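Local coordinates for Di-haem cytochrome c peroxidase family protein (PDB 6NX0) that binds two c-type haems, forms an unusually stable bis-Fe(IV) state and probably acts as a peroxidase of the bacterial dihaem cytochrome c peroxidase/MauG family, at residues A255-A258 and Y259-D263; P245-M248 and V249-G253; L104-R107 and V108-P112; A266-S270 and R271-Y275. All coordinates share one frame; numbering follows the deposited sequence. Where two conformers were deposited one is given.

Along the chain the order is interaction 3, 2, 1 and then 4. Interactions 2 and 1 are successive parts of one helix, 245-260, with centres about 15 Å apart. Interaction 3 closes helix 99-109, which packs against that helix: Met256 and Tyr259 of interaction 1 touch Gly105, Lys106, Val108 and Phe109, and Leu252 of interaction 2 meets Val108. The centres of interactions 1 and 3 are about 11 Å apart, and both border the first haem. After helix 245-260 the chain runs on to interaction 4, the start of helix 271-276, whose centre is about 20 Å from that of interaction 1 and which lies nearer the second haem. The series thus leads from one haem region toward the other.

Interaction 1. Residues A255-A258 and Y259-D263; sequences AMQA and YLQSD. With HEC (heme c), chain B.
Met256 and Leu260, one helical turn apart, form the tightly packed side of this contact. Met256 CG lies 3.9 Å from Leu260 CD1. Met256 CG is also 3.7 Å from HEC CMB, a haem methyl, and the bends of the methionine chain at chi2 and chi3 keep SD and CE beside the same methyl. SD also sits at the edge of the Tyr259 ring, near its plane, 4.1 Å from CD2. Phe109 meets that ring edge-to-face, so helix 99-109 closes the buried side. The backbone bond from Leu260 N to Met256 O, 2.9 Å long, is almost straight.

The other side is partly exposed and polar. Gln257 and Gln261 run side by side, pointing the same way with their amide planes 7° apart, yet they meet through Gln261 OE1 and the aliphatic Gln257 CG, at 3.2 Å. Gln261 N bonds to Gln257 O at a poorer angle of 135°, and just beyond, Tyr259 O accepts from both Ser262 N and Ser262 OG, the hydroxyl bond measuring 2.8 Å. The arrangement is that of a helix with one apolar face, which forms part of the pocket of a covalently bound c-type haem.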
# COMPACT_ATOMS: atom_id res chain seq x y z
N ALA A 255 2.96 12.39 -16.15
CA ALA A 255 4.22 11.70 -16.42
C ALA A 255 4.42 10.57 -15.44
O ALA A 255 4.81 9.46 -15.82
CB ALA A 255 5.38 12.70 -16.35
N MET A 256 4.13 10.83 -14.17
CA MET A 256 4.33 9.80 -13.16
C MET A 256 3.40 8.61 -13.37
O MET A 256 3.80 7.46 -13.19
CB MET A 256 4.11 10.40 -11.78
CG MET A 256 4.52 9.48 -10.63
SD MET A 256 6.23 8.90 -10.72
CE MET A 256 7.04 10.46 -10.45
N GLN A 257 2.14 8.88 -13.70
CA GLN A 257 1.20 7.81 -14.01
C GLN A 257 1.74 6.91 -15.11
O GLN A 257 1.69 5.68 -15.00
CB GLN A 257 -0.14 8.44 -14.40
CG GLN A 257 -1.33 7.53 -14.35
CD GLN A 257 -2.62 8.35 -14.37
OE1 GLN A 257 -3.17 8.73 -13.31
NE2 GLN A 257 -3.07 8.68 -15.57
N ALA A 258 2.32 7.49 -16.16
CA ALA A 258 2.87 6.67 -17.23
C ALA A 258 4.01 5.79 -16.73
O ALA A 258 4.12 4.63 -17.11
CB ALA A 258 3.35 7.55 -18.38
N TYR A 259 4.90 6.35 -15.89
CA TYR A 259 6.00 5.54 -15.39
C TYR A 259 5.48 4.42 -14.51
O TYR A 259 5.87 3.25 -14.68
CB TYR A 259 7.01 6.41 -14.62
CG TYR A 259 8.09 5.62 -13.90
CD1 TYR A 259 8.83 4.65 -14.54
CD2 TYR A 259 8.40 5.90 -12.57
CE1 TYR A 259 9.85 3.97 -13.88
CE2 TYR A 259 9.39 5.23 -11.91
CZ TYR A 259 10.11 4.26 -12.56
OH TYR A 259 11.13 3.59 -11.91
N LEU A 260 4.60 4.74 -13.57
CA LEU A 260 4.15 3.72 -12.64
C LEU A 260 3.24 2.69 -13.29
O LEU A 260 3.05 1.62 -12.71
CB LEU A 260 3.47 4.37 -11.44
CG LEU A 260 4.39 5.28 -10.61
CD1 LEU A 260 3.66 5.89 -9.41
CD2 LEU A 260 5.64 4.53 -10.13
N GLN A 261 2.69 2.97 -14.47
CA GLN A 261 1.89 1.97 -15.18
C GLN A 261 2.70 1.19 -16.20
O GLN A 261 2.16 0.28 -16.84
CB GLN A 261 0.68 2.63 -15.86
CG GLN A 261 -0.35 3.22 -14.86
CD GLN A 261 -1.47 4.06 -15.48
OE1 GLN A 261 -2.36 4.54 -14.76
NE2 GLN A 261 -1.44 4.23 -16.80
N SER A 262 3.99 1.48 -16.36
CA SER A 262 4.79 0.77 -17.35
C SER A 262 5.02 -0.66 -16.89
O SER A 262 4.96 -1.00 -15.71
CB SER A 262 6.11 1.50 -17.59
OG SER A 262 6.98 1.45 -16.48
N ASP A 263 5.30 -1.53 -17.87
CA ASP A 263 5.37 -2.95 -17.57
C ASP A 263 6.50 -3.27 -16.60
O ASP A 263 6.40 -4.23 -15.83
CB ASP A 263 5.55 -3.75 -18.86
CG ASP A 263 4.27 -3.84 -19.70
OD1 ASP A 263 3.17 -3.47 -19.23
OD2 ASP A 263 4.37 -4.29 -20.86
FE HEC B . 5.31 7.80 -1.77
CHA HEC B . 2.43 6.11 -0.84
CHB HEC B . 4.34 7.63 -5.02
CHC HEC B . 7.58 10.25 -2.60
CHD HEC B . 6.23 8.13 1.53
NA HEC B . 3.75 6.94 -2.74
C1A HEC B . 2.65 6.32 -2.18
C2A HEC B . 1.79 5.87 -3.24
C3A HEC B . 2.38 6.20 -4.40
C4A HEC B . 3.56 6.96 -4.11
CMA HEC B . 1.80 6.02 -5.80
CAA HEC B . 0.44 5.15 -3.04
CBA HEC B . 0.63 3.65 -3.12
CGA HEC B . -0.61 2.87 -2.78
O1A HEC B . -0.56 1.62 -3.00
O2A HEC B . -1.56 3.45 -2.17
NB HEC B . 5.85 8.78 -3.46
C1B HEC B . 5.30 8.57 -4.71
C2B HEC B . 5.94 9.46 -5.64
C3B HEC B . 6.76 10.26 -4.96
C4B HEC B . 6.75 9.82 -3.59
CMB HEC B . 5.63 9.49 -7.14
CAB HEC B . 7.70 11.36 -5.50
CBB HEC B . 6.85 12.54 -6.04
NC HEC B . 6.65 8.94 -0.74
C1C HEC B . 7.53 9.86 -1.29
C2C HEC B . 8.50 10.18 -0.27
C3C HEC B . 8.17 9.58 0.87
C4C HEC B . 6.97 8.81 0.60
CMC HEC B . 9.77 11.00 -0.53
CAC HEC B . 9.07 9.36 2.10
CBC HEC B . 9.32 10.68 2.86
ND HEC B . 4.51 7.18 -0.01
C1D HEC B . 5.09 7.41 1.25
C2D HEC B . 4.18 6.91 2.25
C3D HEC B . 3.00 6.36 1.54
C4D HEC B . 3.27 6.55 0.14
CMD HEC B . 4.36 7.05 3.75
CAD HEC B . 1.74 5.75 2.17
CBD HEC B . 0.95 6.89 2.75
CGD HEC B . -0.49 6.53 3.07
O1D HEC B . -0.88 5.37 2.85
O2D HEC B . -1.18 7.44 3.62
O HOH W 1 3.92 9.43 -1.34

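Interaction 2. Residues P245-M248 and V249-G253; sequences PERM and VRVLG
The guanidinium groups of Arg247 and Arg250 carry the outer side of this helical turn, their planes inclined by 39°. One face of the Arg247 group is covered by Val251 CG1, a methyl seated over its centre and 3.6 Å from CZ. One face of the Arg250 group lies against the backbone, with Glu246 O and Arg247 CA both displaced toward its rim; NH2 is 3.6 Å from Arg247 CA. Waters lie at the edges of both groups, in plane. Water 3 accepts from Arg247 NH1 at 2.8 Å; its approach to Arg250 NE is too short to be a sound bond and remains doubtful. Water 2, at the edge of Arg250, accepts from NH1 at 3.0 Å and donates to Glu246 OE2.

The bend at chi3 of Arg250 (-55°) folds its end back over the preceding turn. Arg247, bent at chi2 (70°), crosses both Arg250 and Val251 at about a right angle, and its NH2 is held by the carbonyl of Phe237. Glu246 OE2 has its direct ionic partner in Arg203.

On the buried side Met248 SD packs 4.2 Å from Leu252 CG. Both residues lie against Leu233 of helix 228-237, while Val249 touches helices 203-207 and 217-225. Four regular backbone bonds join the turns, that from Val251 N to Arg247 O being 2.9 Å.

The charged ends of the two arginines stay apart, Arg247 NH1 lying 5.0 Å from Arg250 NH2. The Glu246 carboxylate, linked to Arg250 through water 2, would probably offset part of the like charge.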
# COMPACT_ATOMS: atom_id res chain seq x y z
N PRO A 245 0.75 27.14 -11.65
CA PRO A 245 1.19 26.12 -10.68
C PRO A 245 0.40 24.83 -10.78
O PRO A 245 0.97 23.74 -10.62
CB PRO A 245 1.01 26.81 -9.33
CG PRO A 245 1.07 28.30 -9.63
CD PRO A 245 0.50 28.45 -11.00
N GLU A 246 -0.92 24.91 -10.98
CA GLU A 246 -1.71 23.69 -10.99
C GLU A 246 -1.47 22.88 -12.27
O GLU A 246 -1.49 21.65 -12.22
CB GLU A 246 -3.20 24.02 -10.81
CG GLU A 246 -3.54 24.53 -9.40
CD GLU A 246 -3.06 23.59 -8.30
OE1 GLU A 246 -2.37 24.06 -7.36
OE2 GLU A 246 -3.35 22.39 -8.39
N ARG A 247 -1.18 23.54 -13.38
CA ARG A 247 -0.80 22.82 -14.59
C ARG A 247 0.51 22.06 -14.38
O ARG A 247 0.64 20.89 -14.78
CB ARG A 247 -0.69 23.82 -15.74
CG ARG A 247 -0.15 23.29 -17.04
CD ARG A 247 -1.10 22.36 -17.73
NE ARG A 247 -0.59 22.01 -19.05
CZ ARG A 247 -0.99 20.95 -19.74
NH1 ARG A 247 -1.93 20.14 -19.26
NH2 ARG A 247 -0.45 20.71 -20.93
N MET A 248 1.48 22.69 -13.73
CA MET A 248 2.73 21.99 -13.42
C MET A 248 2.45 20.71 -12.63
O MET A 248 2.97 19.64 -12.95
CB MET A 248 3.68 22.90 -12.66
CG MET A 248 5.00 22.23 -12.19
SD MET A 248 6.01 21.51 -13.51
CE MET A 248 6.96 22.95 -13.99
N VAL A 249 1.63 20.81 -11.59
CA VAL A 249 1.36 19.63 -10.77
C VAL A 249 0.64 18.57 -11.60
O VAL A 249 0.93 17.37 -11.50
CB VAL A 249 0.55 20.01 -9.51
CG1 VAL A 249 0.14 18.76 -8.72
CG2 VAL A 249 1.36 20.94 -8.64
N ARG A 250 -0.30 18.99 -12.44
CA ARG A 250 -1.05 18.03 -13.24
C ARG A 250 -0.14 17.29 -14.20
O ARG A 250 -0.28 16.08 -14.37
CB ARG A 250 -2.18 18.72 -14.00
CG ARG A 250 -3.37 19.06 -13.10
CD ARG A 250 -4.62 19.37 -13.90
NE ARG A 250 -4.39 20.42 -14.88
CZ ARG A 250 -4.51 21.72 -14.63
NH1 ARG A 250 -4.86 22.15 -13.43
NH2 ARG A 250 -4.27 22.60 -15.60
N VAL A 251 0.80 17.98 -14.84
CA VAL A 251 1.60 17.27 -15.84
C VAL A 251 2.69 16.43 -15.18
O VAL A 251 3.07 15.39 -15.72
CB VAL A 251 2.17 18.22 -16.91
CG1 VAL A 251 1.04 18.98 -17.58
CG2 VAL A 251 3.21 19.14 -16.34
N LEU A 252 3.17 16.82 -13.99
CA LEU A 252 4.00 15.92 -13.19
C LEU A 252 3.26 14.62 -12.93
O LEU A 252 3.82 13.53 -13.07
CB LEU A 252 4.39 16.58 -11.87
CG LEU A 252 5.43 17.71 -11.89
CD1 LEU A 252 5.59 18.36 -10.51
CD2 LEU A 252 6.74 17.18 -12.40
N GLY A 253 1.98 14.73 -12.58
CA GLY A 253 1.16 13.56 -12.37
C GLY A 253 0.94 12.71 -13.61
O GLY A 253 0.96 11.48 -13.53
O HOH W 2 -5.16 20.93 -10.71
O HOH W 3 -3.71 19.62 -17.18

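Interaction 3. Residues L104-R107 and V108-P112; sequences LGKR and VFFDP
Lys106 O is gripped at the end of helix 99-109 by Phe110 N, which donates to it over 3.1 Å, and it is also met by the edge of the Phe110 ring, where CD2 comes to 3.3 Å in the ring plane. Phe110 N makes a second, weak bond to Arg107 O. The N-H...O angle to Lys106 O, 140°, is bent, which fits a helix that is coming undone, and Phe110 is the first residue to leave helical backbone angles.

The extended Lys106 chain crosses obliquely by the CD2 and CE2 side of the Phe110 ring, with CG 3.8 Å from CE2. Phe109 CD1 lies over one face of this ring, offset toward the rim. With its CG anti to the backbone nitrogen (chi1 -165°), Phe109 also reaches Cys122, His126 and Met256.

On the far side, Arg107 and Asp111 are joined through water 4, which accepts from Arg107 NE at 2.9 Å and donates to Asp111 OD2 at 3.0 Å. Asp111 OD1 is bonded to Ala113 N, so the carboxylate also braces the departing chain. This is a helix C-terminus leading toward a c-type haem attachment site, with Phe109 packed beside an attached cysteine and the axial histidine.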
# COMPACT_ATOMS: atom_id res chain seq x y z
N LEU A 104 9.89 10.27 -18.90
CA LEU A 104 9.79 11.54 -18.20
C LEU A 104 9.32 11.34 -16.76
O LEU A 104 9.83 11.98 -15.83
CB LEU A 104 8.82 12.45 -18.94
CG LEU A 104 8.74 13.91 -18.55
CD1 LEU A 104 10.11 14.55 -18.53
CD2 LEU A 104 7.84 14.57 -19.61
N GLY A 105 8.38 10.43 -16.55
CA GLY A 105 7.97 10.11 -15.20
C GLY A 105 9.10 9.55 -14.37
O GLY A 105 9.25 9.89 -13.19
N LYS A 106 9.92 8.68 -14.96
CA LYS A 106 11.07 8.12 -14.25
C LYS A 106 12.08 9.21 -13.92
O LYS A 106 12.66 9.23 -12.82
CB LYS A 106 11.71 7.01 -15.08
CG LYS A 106 12.75 6.21 -14.32
CD LYS A 106 13.33 5.05 -15.16
CE LYS A 106 14.29 4.21 -14.33
NZ LYS A 106 14.93 3.15 -15.19
N ARG A 107 12.27 10.16 -14.83
CA ARG A 107 13.13 11.31 -14.56
C ARG A 107 12.65 12.07 -13.33
O ARG A 107 13.45 12.42 -12.45
CB ARG A 107 13.17 12.22 -15.80
CG ARG A 107 14.03 13.40 -15.64
CD ARG A 107 14.09 14.21 -16.92
NE ARG A 107 14.92 15.37 -16.65
CZ ARG A 107 15.52 16.12 -17.57
NH1 ARG A 107 15.37 15.84 -18.85
NH2 ARG A 107 16.27 17.14 -17.17
N VAL A 108 11.35 12.34 -13.25
CA VAL A 108 10.76 13.00 -12.07
C VAL A 108 11.01 12.16 -10.83
O VAL A 108 11.38 12.67 -9.77
CB VAL A 108 9.25 13.23 -12.30
CG1 VAL A 108 8.58 13.74 -11.05
CG2 VAL A 108 9.03 14.20 -13.48
N PHE A 109 10.78 10.85 -10.94
CA PHE A 109 10.86 9.97 -9.78
C PHE A 109 12.23 10.00 -9.11
O PHE A 109 12.32 9.86 -7.88
CB PHE A 109 10.54 8.54 -10.22
CG PHE A 109 10.25 7.59 -9.08
CD1 PHE A 109 11.25 6.88 -8.47
CD2 PHE A 109 8.96 7.44 -8.64
CE1 PHE A 109 10.96 5.99 -7.45
CE2 PHE A 109 8.65 6.55 -7.61
CZ PHE A 109 9.65 5.83 -7.02
N PHE A 110 13.29 10.19 -9.89
CA PHE A 110 14.64 10.14 -9.35
C PHE A 110 15.28 11.52 -9.19
O PHE A 110 16.46 11.59 -8.84
CB PHE A 110 15.50 9.24 -10.26
CG PHE A 110 15.20 7.79 -10.08
CD1 PHE A 110 15.77 7.08 -9.04
CD2 PHE A 110 14.29 7.15 -10.90
CE1 PHE A 110 15.46 5.73 -8.84
CE2 PHE A 110 13.97 5.82 -10.71
CZ PHE A 110 14.55 5.10 -9.68
N ASP A 111 14.50 12.60 -9.34
CA ASP A 111 15.06 13.95 -9.29
C ASP A 111 15.16 14.44 -7.84
O ASP A 111 14.13 14.71 -7.22
CB ASP A 111 14.20 14.90 -10.11
CG ASP A 111 14.84 16.25 -10.30
OD1 ASP A 111 15.69 16.65 -9.47
OD2 ASP A 111 14.49 16.93 -11.28
N PRO A 112 16.36 14.58 -7.28
CA PRO A 112 16.50 14.99 -5.87
C PRO A 112 16.32 16.49 -5.65
O PRO A 112 16.39 16.94 -4.51
CB PRO A 112 17.93 14.55 -5.54
CG PRO A 112 18.66 14.74 -6.86
CD PRO A 112 17.68 14.40 -7.94
O HOH W 4 15.52 15.84 -13.84

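Interaction 4. Residues A266-S270 and R271-Y275; sequences APFSS and RYDAY
Ser270 and Asp273 face each other across the first turn of helix 271-276, each side chain bonding to the backbone nitrogen of the other. Ser270 OG accepts from Asp273 N at 3.1 Å, and Asp273 OD2 accepts from Ser270 N at 3.1 Å through its anti lone pair. The hydroxyl also donates to the same OD2, 2.8 Å away, but approaches from well above the carboxylate plane, 70° out of it. With OG held between the backbone nitrogen and the carbonyl carbon (chi1 71°), the serine can serve both atoms.

This is a capping box, with Ser270 as the N-cap; the first full-turn backbone bond follows from Ala274 N to Ser270 O at 3.0 Å. The positive end of the helix dipole would probably stabilise the carboxylate, and Asp273 OD1 has a salt bridge to Arg373.

Phe268 crosses the aspartate obliquely. Its ring stands nearly perpendicular to the carboxylate, 81° between planes, and Asp273 OD1 lies at the ring edge, 3.9 Å from CD1. Tyr165 meets the same ring edge-to-face. Beyond the box, Tyr272 keeps its CB 3.6 Å from Ser270 OG while its ring leads away to Phe319 and its hydroxyl to Ser317.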
# COMPACT_ATOMS: atom_id res chain seq x y z
N ALA A 266 5.57 -3.87 -13.00
CA ALA A 266 4.75 -5.04 -12.65
C ALA A 266 5.43 -6.28 -13.22
O ALA A 266 4.96 -6.89 -14.19
CB ALA A 266 3.32 -4.88 -13.17
N PRO A 267 6.55 -6.71 -12.61
CA PRO A 267 7.39 -7.74 -13.25
C PRO A 267 6.83 -9.15 -13.21
O PRO A 267 7.08 -9.92 -14.15
CB PRO A 267 8.71 -7.65 -12.47
CG PRO A 267 8.67 -6.35 -11.70
CD PRO A 267 7.22 -6.08 -11.45
N PHE A 268 6.14 -9.55 -12.14
CA PHE A 268 5.64 -10.92 -11.99
C PHE A 268 6.77 -11.94 -12.20
O PHE A 268 6.68 -12.84 -13.04
CB PHE A 268 4.47 -11.19 -12.94
CG PHE A 268 3.25 -10.35 -12.65
CD1 PHE A 268 2.44 -10.63 -11.56
CD2 PHE A 268 2.89 -9.32 -13.50
CE1 PHE A 268 1.31 -9.87 -11.30
CE2 PHE A 268 1.76 -8.55 -13.24
CZ PHE A 268 0.98 -8.85 -12.13
N SER A 269 7.84 -11.78 -11.42
CA SER A 269 9.06 -12.58 -11.59
C SER A 269 9.39 -13.39 -10.34
O SER A 269 10.53 -13.82 -10.18
CB SER A 269 10.24 -11.68 -11.95
OG SER A 269 10.60 -10.85 -10.86
N SER A 270 8.41 -13.65 -9.49
CA SER A 270 8.67 -14.36 -8.24
C SER A 270 8.62 -15.87 -8.47
O SER A 270 8.17 -16.36 -9.51
CB SER A 270 7.65 -13.97 -7.18
OG SER A 270 6.37 -14.51 -7.48
N ARG A 271 9.07 -16.61 -7.45
CA ARG A 271 8.95 -18.07 -7.51
C ARG A 271 7.49 -18.51 -7.48
O ARG A 271 7.13 -19.50 -8.13
CB ARG A 271 9.76 -18.72 -6.39
CG ARG A 271 11.26 -18.69 -6.71
CD ARG A 271 12.14 -19.40 -5.65
NE ARG A 271 11.65 -20.74 -5.32
CZ ARG A 271 10.99 -21.06 -4.20
NH1 ARG A 271 10.76 -20.18 -3.24
NH2 ARG A 271 10.57 -22.30 -4.05
N TYR A 272 6.61 -17.76 -6.80
CA TYR A 272 5.19 -18.04 -6.90
C TYR A 272 4.71 -17.90 -8.35
O TYR A 272 3.91 -18.72 -8.83
CB TYR A 272 4.40 -17.13 -5.95
CG TYR A 272 2.91 -17.27 -6.13
CD1 TYR A 272 2.22 -18.30 -5.51
CD2 TYR A 272 2.20 -16.37 -6.92
CE1 TYR A 272 0.83 -18.43 -5.67
CE2 TYR A 272 0.83 -16.50 -7.10
CZ TYR A 272 0.15 -17.54 -6.47
OH TYR A 272 -1.21 -17.68 -6.62
N ASP A 273 5.18 -16.87 -9.06
CA ASP A 273 4.79 -16.69 -10.46
C ASP A 273 5.32 -17.83 -11.33
O ASP A 273 4.65 -18.26 -12.28
CB ASP A 273 5.28 -15.35 -10.99
CG ASP A 273 4.63 -14.19 -10.27
OD1 ASP A 273 3.37 -14.17 -10.22
OD2 ASP A 273 5.37 -13.32 -9.75
N ALA A 274 6.50 -18.35 -11.02
CA ALA A 274 7.01 -19.49 -11.78
C ALA A 274 6.20 -20.74 -11.50
O ALA A 274 6.08 -21.62 -12.37
CB ALA A 274 8.48 -19.71 -11.45
N TYR A 275 5.66 -20.86 -10.28
CA TYR A 275 4.78 -21.96 -9.93
C TYR A 275 3.44 -21.85 -10.65
O TYR A 275 2.86 -22.86 -11.07
CB TYR A 275 4.59 -22.00 -8.42
CG TYR A 275 3.35 -22.71 -7.95
CD1 TYR A 275 3.32 -24.09 -7.83
CD2 TYR A 275 2.20 -21.99 -7.61
CE1 TYR A 275 2.18 -24.75 -7.40
CE2 TYR A 275 1.06 -22.65 -7.17
CZ TYR A 275 1.06 -24.02 -7.06
OH TYR A 275 -0.08 -24.67 -6.63